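Local coordinates for protein importin subunit beta-1 (Saccharomyces cerevisiae, PDB 5OWU) that carries proteins into the nucleus together with importin alpha, which recognises the classical nuclear localization signal of the cargo, at residues D35-Q39 / R83-S89; L550-M554 / L601-L605; I831-R835 / A848-R852. All blocks are in the same frame, centred on the assembly; numbering follows the deposited sequence.

Interaction 1: D35-Q39 / R83-S89; sequences DNFLQ and RWITQVS
Residues 35-39 run from the last residue of helix 19-35 into the start of helix 37-48. Residues 83-89 form the C-terminal turn of helix 74-87 and the link to helix 90-104. The backbones come closest at Leu38 and Val88, with CA atoms 4.7 Å apart. Asn36 breaks the helical path (phi/psi -146/77) and is the N-cap of the next helix. Asn36 OD1 accepts a capping hydrogen bond from Gln39 N at 3.1 Å. Phe37, chi1 t, points toward 83-89. The guanidinium of Arg83 lies flat on one face of the Phe37 ring, planes at 7° and centres 3.9 Å apart, a cation-pi stack. Phe37 CE1 is 3.5 Å from Arg83 CZ. Arg83 NH2 also forms a salt bridge with Glu68. Phe37 CD2 meets Val88 CG2 at 3.6 Å. Leu38 CB packs on Gln87 O at 3.6 Å, and Leu38 CD1 lies 3.8 Å from Ser89 OG, which caps helix 90-104 through Ala92 N. One water accepts from Leu38 N at 3.1 Å and donates weakly to Gln87 O at 3.3 Å. The contact sets the first turn of helix 37-48, where HEAT 2 starts, against the end of helix 74-87 and the link into HEAT 3, part of the helix-on-helix packing of an alpha-solenoid.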
loop_
_atom_site.group_PDB
_atom_site.type_symbol
_atom_site.label_atom_id
_atom_site.label_comp_id
_atom_site.label_asym_id
_atom_site.label_seq_id
_atom_site.Cartn_x
_atom_site.Cartn_y
_atom_site.Cartn_z
ATOM N N ASP A 35 -29.341 -18.043 -18.569
ATOM C CA ASP A 35 -30.353 -18.321 -19.584
ATOM C C ASP A 35 -31.612 -17.502 -19.359
ATOM O O ASP A 35 -32.266 -17.106 -20.326
ATOM C CB ASP A 35 -30.715 -19.809 -19.601
ATOM C CG ASP A 35 -29.546 -20.692 -19.978
ATOM O OD1 ASP A 35 -28.597 -20.194 -20.622
ATOM O OD2 ASP A 35 -29.589 -21.887 -19.625
ATOM N N ASN A 36 -31.979 -17.249 -18.094
ATOM C CA ASN A 36 -33.207 -16.515 -17.790
ATOM C C ASN A 36 -32.960 -15.677 -16.529
ATOM O O ASN A 36 -33.415 -15.992 -15.428
ATOM C CB ASN A 36 -34.393 -17.460 -17.607
ATOM C CG ASN A 36 -35.723 -16.720 -17.535
ATOM O OD1 ASN A 36 -35.763 -15.497 -17.409
ATOM N ND2 ASN A 36 -36.821 -17.467 -17.604
ATOM N N PHE A 37 -32.245 -14.567 -16.700
ATOM C CA PHE A 37 -31.901 -13.751 -15.544
ATOM C C PHE A 37 -33.149 -13.232 -14.841
ATOM O O PHE A 37 -33.188 -13.169 -13.611
ATOM C CB PHE A 37 -31.005 -12.584 -15.950
ATOM C CG PHE A 37 -30.492 -11.801 -14.777
ATOM C CD1 PHE A 37 -29.536 -12.346 -13.942
ATOM C CD2 PHE A 37 -30.980 -10.536 -14.493
ATOM C CE1 PHE A 37 -29.065 -11.637 -12.848
ATOM C CE2 PHE A 37 -30.515 -9.825 -13.400
ATOM C CZ PHE A 37 -29.563 -10.376 -12.579
ATOM N N LEU A 38 -34.175 -12.846 -15.600
ATOM C CA LEU A 38 -35.413 -12.381 -14.980
ATOM C C LEU A 38 -35.927 -13.402 -13.973
ATOM O O LEU A 38 -36.210 -13.068 -12.815
ATOM C CB LEU A 38 -36.465 -12.101 -16.060
ATOM C CG LEU A 38 -37.763 -11.373 -15.672
ATOM C CD1 LEU A 38 -38.530 -11.024 -16.939
ATOM C CD2 LEU A 38 -38.664 -12.174 -14.746
ATOM N N GLN A 39 -36.050 -14.663 -14.397
ATOM C CA GLN A 39 -36.567 -15.688 -13.495
ATOM C C GLN A 39 -35.595 -15.954 -12.347
ATOM O O GLN A 39 -36.015 -16.108 -11.197
ATOM C CB GLN A 39 -36.856 -16.979 -14.268
ATOM C CG GLN A 39 -37.477 -18.071 -13.407
ATOM C CD GLN A 39 -37.733 -19.373 -14.163
ATOM O OE1 GLN A 39 -36.961 -19.762 -15.044
ATOM N NE2 GLN A 39 -38.820 -20.054 -13.812
ATOM N N ARG A 83 -27.977 -5.014 -17.575
ATOM C CA ARG A 83 -28.765 -6.244 -17.548
ATOM C C ARG A 83 -29.976 -6.105 -16.629
ATOM O O ARG A 83 -31.078 -6.540 -16.977
ATOM C CB ARG A 83 -27.906 -7.433 -17.117
ATOM C CG ARG A 83 -28.725 -8.718 -16.983
ATOM C CD ARG A 83 -27.875 -9.935 -16.736
ATOM N NE ARG A 83 -27.107 -9.839 -15.500
ATOM C CZ ARG A 83 -26.374 -10.833 -15.012
ATOM N NH1 ARG A 83 -26.330 -11.989 -15.653
ATOM N NH2 ARG A 83 -25.691 -10.679 -13.885
ATOM N N TRP A 84 -29.795 -5.530 -15.441
ATOM C CA TRP A 84 -30.943 -5.256 -14.580
ATOM C C TRP A 84 -31.952 -4.362 -15.287
ATOM O O TRP A 84 -33.162 -4.630 -15.276
ATOM C CB TRP A 84 -30.481 -4.602 -13.276
ATOM C CG TRP A 84 -31.613 -4.128 -12.415
ATOM C CD1 TRP A 84 -32.101 -2.861 -12.337
ATOM C CD2 TRP A 84 -32.406 -4.918 -11.522
ATOM N NE1 TRP A 84 -33.141 -2.806 -11.446
ATOM C CE2 TRP A 84 -33.351 -4.054 -10.930
ATOM C CE3 TRP A 84 -32.406 -6.267 -11.159
ATOM C CZ2 TRP A 84 -34.284 -4.495 -9.991
ATOM C CZ3 TRP A 84 -33.336 -6.705 -10.233
ATOM C CH2 TRP A 84 -34.261 -5.822 -9.659
ATOM N N ILE A 85 -31.468 -3.299 -15.925
ATOM C CA ILE A 85 -32.369 -2.309 -16.501
ATOM C C ILE A 85 -33.176 -2.900 -17.652
ATOM O O ILE A 85 -34.388 -2.664 -17.754
ATOM C CB ILE A 85 -31.569 -1.067 -16.934
ATOM C CG1 ILE A 85 -31.079 -0.329 -15.679
ATOM C CG2 ILE A 85 -32.413 -0.154 -17.824
ATOM C CD1 ILE A 85 -30.043 0.721 -15.940
ATOM N N THR A 86 -32.534 -3.671 -18.536
ATOM C CA THR A 86 -33.198 -4.133 -19.754
ATOM C C THR A 86 -33.761 -5.551 -19.672
ATOM O O THR A 86 -34.772 -5.833 -20.315
ATOM C CB THR A 86 -32.246 -4.064 -20.957
ATOM O OG1 THR A 86 -31.140 -4.949 -20.766
ATOM C CG2 THR A 86 -31.734 -2.649 -21.157
ATOM N N GLN A 87 -33.158 -6.452 -18.907
ATOM C CA GLN A 87 -33.563 -7.856 -18.930
ATOM C C GLN A 87 -34.516 -8.256 -17.810
ATOM O O GLN A 87 -35.159 -9.301 -17.918
ATOM C CB GLN A 87 -32.329 -8.762 -18.875
ATOM C CG GLN A 87 -31.343 -8.493 -20.010
ATOM C CD GLN A 87 -32.003 -8.567 -21.380
ATOM O OE1 GLN A 87 -32.573 -9.592 -21.751
ATOM N NE2 GLN A 87 -31.941 -7.473 -22.132
ATOM N N VAL A 88 -34.618 -7.481 -16.738
ATOM C CA VAL A 88 -35.613 -7.727 -15.700
ATOM C C VAL A 88 -36.788 -6.805 -15.993
ATOM O O VAL A 88 -36.634 -5.579 -16.035
ATOM C CB VAL A 88 -35.034 -7.504 -14.291
ATOM C CG1 VAL A 88 -36.075 -7.781 -13.213
ATOM C CG2 VAL A 88 -33.812 -8.393 -14.079
ATOM N N SER A 89 -37.952 -7.398 -16.247
ATOM C CA SER A 89 -39.131 -6.634 -16.601
ATOM C C SER A 89 -39.538 -5.698 -15.463
ATOM O O SER A 89 -39.235 -5.953 -14.295
ATOM C CB SER A 89 -40.287 -7.576 -16.907
ATOM O OG SER A 89 -40.731 -8.191 -15.712
HETATM O O HOH W 1 -34.043 -12.327 -18.619
#

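Interaction 2: L550-M554 / L601-L605; sequences LGQTM and LFFRL
Residues 550-553 are helical, in the last turn of helix 536-553, and Met554 follows. Residues 601-605 lie within helix 595-607. The CA atoms come closest at Met554 and Leu605, 8.2 Å apart, so side chains fill the gap. Within the first segment Thr553, chi1 p, donates from OG1 to Leu550 O at 2.7 Å. Met554 N hydrogen-bonds to Leu550 O at 3.1 Å and weakly to Gly551 O at 3.0 Å. Apolar contacts make the interface. Met554, rotamer m, t, m, reaches across: its CE is 3.5 Å from Leu601 CD2 and its SD 3.7 Å from Leu605 CD2. Leu550, chi1 t and chi2 p, places CD2 4.1 Å from Phe602 CE1 and 4.3 Å from Leu601 CD1. Leu550 CD1 lies 4.1 Å from Leu605 CD1. Helices 563-586 and 615-629 continue this core, with Ile576 against Leu550 and Val618 against Phe602 and Leu605. The polar approach is loose, with Arg604 NH2 4.4 Å from Met554 O. HEAT repeats 13 and 14 thus meet here through van der Waals contact and burial of aliphatic, aromatic and thioether surface, without directional bonds between the two segments.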
loop_
_atom_site.group_PDB
_atom_site.type_symbol
_atom_site.label_atom_id
_atom_site.label_comp_id
_atom_site.label_asym_id
_atom_site.label_seq_id
_atom_site.Cartn_x
_atom_site.Cartn_y
_atom_site.Cartn_z
ATOM N N LEU A 550 25.352 -21.940 4.016
ATOM C CA LEU A 550 24.397 -22.696 3.222
ATOM C C LEU A 550 24.672 -24.185 3.376
ATOM O O LEU A 550 23.764 -24.972 3.680
ATOM C CB LEU A 550 24.467 -22.262 1.756
ATOM C CG LEU A 550 23.451 -22.873 0.792
ATOM C CD1 LEU A 550 22.033 -22.583 1.247
ATOM C CD2 LEU A 550 23.684 -22.360 -0.635
ATOM N N GLY A 551 25.941 -24.579 3.233
ATOM C CA GLY A 551 26.298 -25.974 3.424
ATOM C C GLY A 551 25.790 -26.500 4.745
ATOM O O GLY A 551 25.189 -27.577 4.810
ATOM N N GLN A 552 25.972 -25.718 5.809
ATOM C CA GLN A 552 25.573 -26.185 7.128
ATOM C C GLN A 552 24.081 -26.469 7.166
ATOM O O GLN A 552 23.649 -27.518 7.663
ATOM C CB GLN A 552 25.961 -25.150 8.180
ATOM C CG GLN A 552 25.684 -25.581 9.593
ATOM C CD GLN A 552 25.898 -24.458 10.573
ATOM O OE1 GLN A 552 24.954 -23.759 10.951
ATOM N NE2 GLN A 552 27.144 -24.266 10.982
ATOM N N THR A 553 23.272 -25.561 6.606
ATOM C CA THR A 553 21.832 -25.779 6.670
ATOM C C THR A 553 21.446 -27.018 5.887
ATOM O O THR A 553 20.444 -27.674 6.204
ATOM C CB THR A 553 21.059 -24.565 6.144
ATOM O OG1 THR A 553 21.319 -24.384 4.744
ATOM C CG2 THR A 553 21.431 -23.301 6.925
ATOM N N MET A 554 22.230 -27.370 4.879
ATOM C CA MET A 554 21.880 -28.516 4.066
ATOM C C MET A 554 22.366 -29.820 4.676
ATOM O O MET A 554 22.127 -30.885 4.098
ATOM C CB MET A 554 22.428 -28.320 2.656
ATOM C CG MET A 554 21.739 -27.153 1.934
ATOM S SD MET A 554 22.509 -26.779 0.340
ATOM C CE MET A 554 24.112 -26.303 0.897
ATOM N N LEU A 601 25.156 -27.192 -5.190
ATOM C CA LEU A 601 24.256 -26.943 -4.072
ATOM C C LEU A 601 22.878 -26.523 -4.562
ATOM O O LEU A 601 21.851 -27.025 -4.084
ATOM C CB LEU A 601 24.866 -25.880 -3.160
ATOM C CG LEU A 601 26.205 -26.265 -2.543
ATOM C CD1 LEU A 601 26.769 -25.091 -1.730
ATOM C CD2 LEU A 601 26.059 -27.540 -1.709
ATOM N N PHE A 602 22.834 -25.633 -5.556
ATOM C CA PHE A 602 21.547 -25.103 -5.987
ATOM C C PHE A 602 20.671 -26.216 -6.550
ATOM O O PHE A 602 19.512 -26.376 -6.146
ATOM C CB PHE A 602 21.761 -23.979 -7.003
ATOM C CG PHE A 602 22.479 -22.770 -6.437
ATOM C CD1 PHE A 602 22.434 -22.481 -5.077
ATOM C CD2 PHE A 602 23.197 -21.923 -7.265
ATOM C CE1 PHE A 602 23.094 -21.380 -4.560
ATOM C CE2 PHE A 602 23.858 -20.814 -6.750
ATOM C CZ PHE A 602 23.803 -20.543 -5.396
ATOM N N PHE A 603 21.224 -27.033 -7.444
ATOM C CA PHE A 603 20.470 -28.180 -7.931
ATOM C C PHE A 603 20.002 -29.055 -6.777
ATOM O O PHE A 603 18.838 -29.472 -6.742
ATOM C CB PHE A 603 21.311 -28.981 -8.925
ATOM C CG PHE A 603 21.467 -28.307 -10.256
ATOM C CD1 PHE A 603 20.365 -27.785 -10.909
ATOM C CD2 PHE A 603 22.715 -28.169 -10.841
ATOM C CE1 PHE A 603 20.502 -27.153 -12.131
ATOM C CE2 PHE A 603 22.855 -27.539 -12.064
ATOM C CZ PHE A 603 21.747 -27.031 -12.707
ATOM N N ARG A 604 20.874 -29.311 -5.798
ATOM C CA ARG A 604 20.436 -30.109 -4.661
ATOM C C ARG A 604 19.239 -29.452 -3.990
ATOM O O ARG A 604 18.209 -30.099 -3.750
ATOM C CB ARG A 604 21.593 -30.316 -3.683
ATOM C CG ARG A 604 22.600 -31.354 -4.169
ATOM C CD ARG A 604 23.872 -31.345 -3.348
ATOM N NE ARG A 604 23.611 -31.573 -1.931
ATOM C CZ ARG A 604 24.515 -31.409 -0.970
ATOM N NH1 ARG A 604 25.743 -31.007 -1.268
ATOM N NH2 ARG A 604 24.187 -31.635 0.295
ATOM N N LEU A 605 19.323 -28.139 -3.756
ATOM C CA LEU A 605 18.199 -27.436 -3.152
ATOM C C LEU A 605 16.953 -27.557 -4.013
ATOM O O LEU A 605 15.835 -27.648 -3.492
ATOM C CB LEU A 605 18.561 -25.969 -2.930
ATOM C CG LEU A 605 19.584 -25.733 -1.822
ATOM C CD1 LEU A 605 20.127 -24.317 -1.903
ATOM C CD2 LEU A 605 18.961 -25.988 -0.458
#

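Interaction 3: I831-R835 / A848-R852; sequences IKRTR and ARWAR
Segments 831-835 and 848-852 are both fully helical and belong to HEAT repeat 19. They run nearly antiparallel. Their axes come within 9.1 Å at a signed crossing angle of -151°. The closest CA pair is Arg835 and Ala848, 5.0 Å apart. Each segment has one internal i to i+4 bond, Arg835 N to Ile831 O and Arg852 N to Ala848 O, both 2.9 Å. Ala848 points toward the partner helix, and its small side chain allows the close approach. Its CB lies 3.6 Å from Arg835 CB and 3.9 Å from Thr834 CG2, while Ala848 O is 3.5 Å from Ile831 CG2. Next, Arg849 sets its CB over one face of the Arg835 guanidinium, 3.8 Å from Arg835 NH1. Arg835 NH1 makes a weak hydrogen bond to Lys845 O. Ala851 is the second small residue facing the partner, with its O 3.9 Å and its CB 4.3 Å from Ile831 CD1. Arg852, chi1 t and chi2 p, brings its CB to 3.7 Å from Ile831 CG2. Lys832 CD lies over one face of the Arg852 guanidinium. Arg852 NH2 and Lys832 NZ, two like charges, stand 4.3 Å apart. Arg852 NH1 makes a weak hydrogen bond to Gln855. The segments belong to helices 825-836 and 842-860, the antiparallel helix pair of HEAT 19. Helix 796-812 of HEAT 18 packs beside it: Val803 touches Ile831, Thr834 and Ala851, and Asp808 accepts a hydrogen bond from Trp850 NE1.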
loop_
_atom_site.group_PDB
_atom_site.type_symbol
_atom_site.label_atom_id
_atom_site.label_comp_id
_atom_site.label_asym_id
_atom_site.label_seq_id
_atom_site.Cartn_x
_atom_site.Cartn_y
_atom_site.Cartn_z
ATOM N N ILE A 831 9.427 17.954 -21.734
ATOM C CA ILE A 831 10.878 18.081 -21.814
ATOM C C ILE A 831 11.365 19.148 -20.845
ATOM O O ILE A 831 12.369 18.962 -20.148
ATOM C CB ILE A 831 11.307 18.393 -23.261
ATOM C CG1 ILE A 831 10.987 17.199 -24.169
ATOM C CG2 ILE A 831 12.798 18.732 -23.321
ATOM C CD1 ILE A 831 11.224 17.449 -25.651
ATOM N N LYS A 832 10.657 20.276 -20.775
ATOM C CA LYS A 832 11.121 21.381 -19.940
ATOM C C LYS A 832 10.962 21.071 -18.454
ATOM O O LYS A 832 11.853 21.380 -17.656
ATOM C CB LYS A 832 10.377 22.657 -20.327
ATOM C CG LYS A 832 10.934 23.285 -21.604
ATOM C CD LYS A 832 9.859 23.790 -22.559
ATOM C CE LYS A 832 9.532 25.258 -22.325
ATOM N NZ LYS A 832 8.736 25.825 -23.449
ATOM N N ARG A 833 9.843 20.454 -18.062
ATOM C CA ARG A 833 9.676 20.051 -16.670
ATOM C C ARG A 833 10.746 19.049 -16.259
ATOM O O ARG A 833 11.268 19.110 -15.140
ATOM C CB ARG A 833 8.287 19.449 -16.445
ATOM C CG ARG A 833 7.129 20.390 -16.728
ATOM C CD ARG A 833 5.871 19.983 -15.967
ATOM N NE ARG A 833 5.646 18.538 -15.973
ATOM C CZ ARG A 833 4.931 17.879 -16.882
ATOM N NH1 ARG A 833 4.355 18.521 -17.892
ATOM N NH2 ARG A 833 4.793 16.561 -16.784
ATOM N N THR A 834 11.075 18.109 -17.148
ATOM C CA THR A 834 12.093 17.116 -16.824
ATOM C C THR A 834 13.481 17.740 -16.781
ATOM O O THR A 834 14.323 17.327 -15.978
ATOM C CB THR A 834 12.053 15.974 -17.841
ATOM O OG1 THR A 834 10.742 15.394 -17.863
ATOM C CG2 THR A 834 13.065 14.898 -17.483
ATOM N N ARG A 835 13.730 18.734 -17.630
ATOM C CA ARG A 835 15.029 19.391 -17.683
ATOM C C ARG A 835 15.236 20.341 -16.509
ATOM O O ARG A 835 16.380 20.576 -16.104
ATOM C CB ARG A 835 15.160 20.143 -19.012
ATOM C CG ARG A 835 16.377 21.043 -19.148
ATOM C CD ARG A 835 17.677 20.268 -19.053
ATOM N NE ARG A 835 18.830 21.146 -19.229
ATOM C CZ ARG A 835 20.089 20.798 -18.981
ATOM N NH1 ARG A 835 20.374 19.581 -18.536
ATOM N NH2 ARG A 835 21.067 21.673 -19.172
ATOM N N ALA A 848 17.104 15.011 -20.750
ATOM C CA ALA A 848 16.119 15.994 -21.195
ATOM C C ALA A 848 16.748 17.014 -22.136
ATOM O O ALA A 848 16.101 17.478 -23.080
ATOM C CB ALA A 848 15.489 16.697 -19.993
ATOM N N ARG A 849 18.006 17.382 -21.890
ATOM C CA ARG A 849 18.708 18.273 -22.809
ATOM C C ARG A 849 18.850 17.627 -24.180
ATOM O O ARG A 849 18.534 18.245 -25.204
ATOM C CB ARG A 849 20.077 18.645 -22.232
ATOM C CG ARG A 849 21.019 19.386 -23.183
ATOM C CD ARG A 849 20.518 20.780 -23.535
ATOM N NE ARG A 849 21.618 21.657 -23.934
ATOM C CZ ARG A 849 21.493 22.955 -24.199
ATOM N NH1 ARG A 849 20.309 23.549 -24.114
ATOM N NH2 ARG A 849 22.559 23.665 -24.549
ATOM N N TRP A 850 19.326 16.377 -24.219
ATOM C CA TRP A 850 19.400 15.646 -25.482
ATOM C C TRP A 850 18.050 15.652 -26.196
ATOM O O TRP A 850 17.959 15.948 -27.398
ATOM C CB TRP A 850 19.891 14.221 -25.205
ATOM C CG TRP A 850 19.590 13.190 -26.266
ATOM C CD1 TRP A 850 18.707 12.150 -26.166
ATOM C CD2 TRP A 850 20.185 13.085 -27.566
ATOM N NE1 TRP A 850 18.708 11.412 -27.326
ATOM C CE2 TRP A 850 19.606 11.963 -28.202
ATOM C CE3 TRP A 850 21.146 13.829 -28.258
ATOM C CZ2 TRP A 850 19.955 11.573 -29.495
ATOM C CZ3 TRP A 850 21.491 13.438 -29.542
ATOM C CH2 TRP A 850 20.896 12.322 -30.147
ATOM N N ALA A 851 16.978 15.367 -25.453
ATOM C CA ALA A 851 15.641 15.345 -26.038
ATOM C C ALA A 851 15.246 16.710 -26.586
ATOM O O ALA A 851 14.573 16.800 -27.619
ATOM C CB ALA A 851 14.623 14.886 -24.997
ATOM N N ARG A 852 15.634 17.785 -25.895
ATOM C CA ARG A 852 15.303 19.132 -26.353
ATOM C C ARG A 852 16.035 19.458 -27.648
ATOM O O ARG A 852 15.438 19.976 -28.601
ATOM C CB ARG A 852 15.651 20.149 -25.261
ATOM C CG ARG A 852 15.287 21.586 -25.590
ATOM C CD ARG A 852 13.820 21.714 -25.944
ATOM N NE ARG A 852 13.369 23.100 -25.939
ATOM C CZ ARG A 852 12.166 23.491 -26.345
ATOM N NH1 ARG A 852 11.292 22.601 -26.799
ATOM N NH2 ARG A 852 11.835 24.774 -26.303
#

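From the N terminus the three contacts follow one another in series; none nests within or crosses another. Interaction 1 closes a loop of 43 residues that holds most of HEAT 2 and much of helix 74-87. Interaction 2 comes far along the solenoid. It closes 46 residues, including helix 563-586. Interaction 3 closes 12 residues, the turn and the helix ends on both sides of it, near the C terminus. The centres lie about 61 Å (1 and 2), 55 Å (1 and 3) and 50 Å (2 and 3) apart, with no direct touch. Each is therefore local. Interaction 1 joins the start of HEAT 2 to the helix end before HEAT 3, interaction 2 joins repeats 13 and 14, and interaction 3 joins two helices of repeat 19.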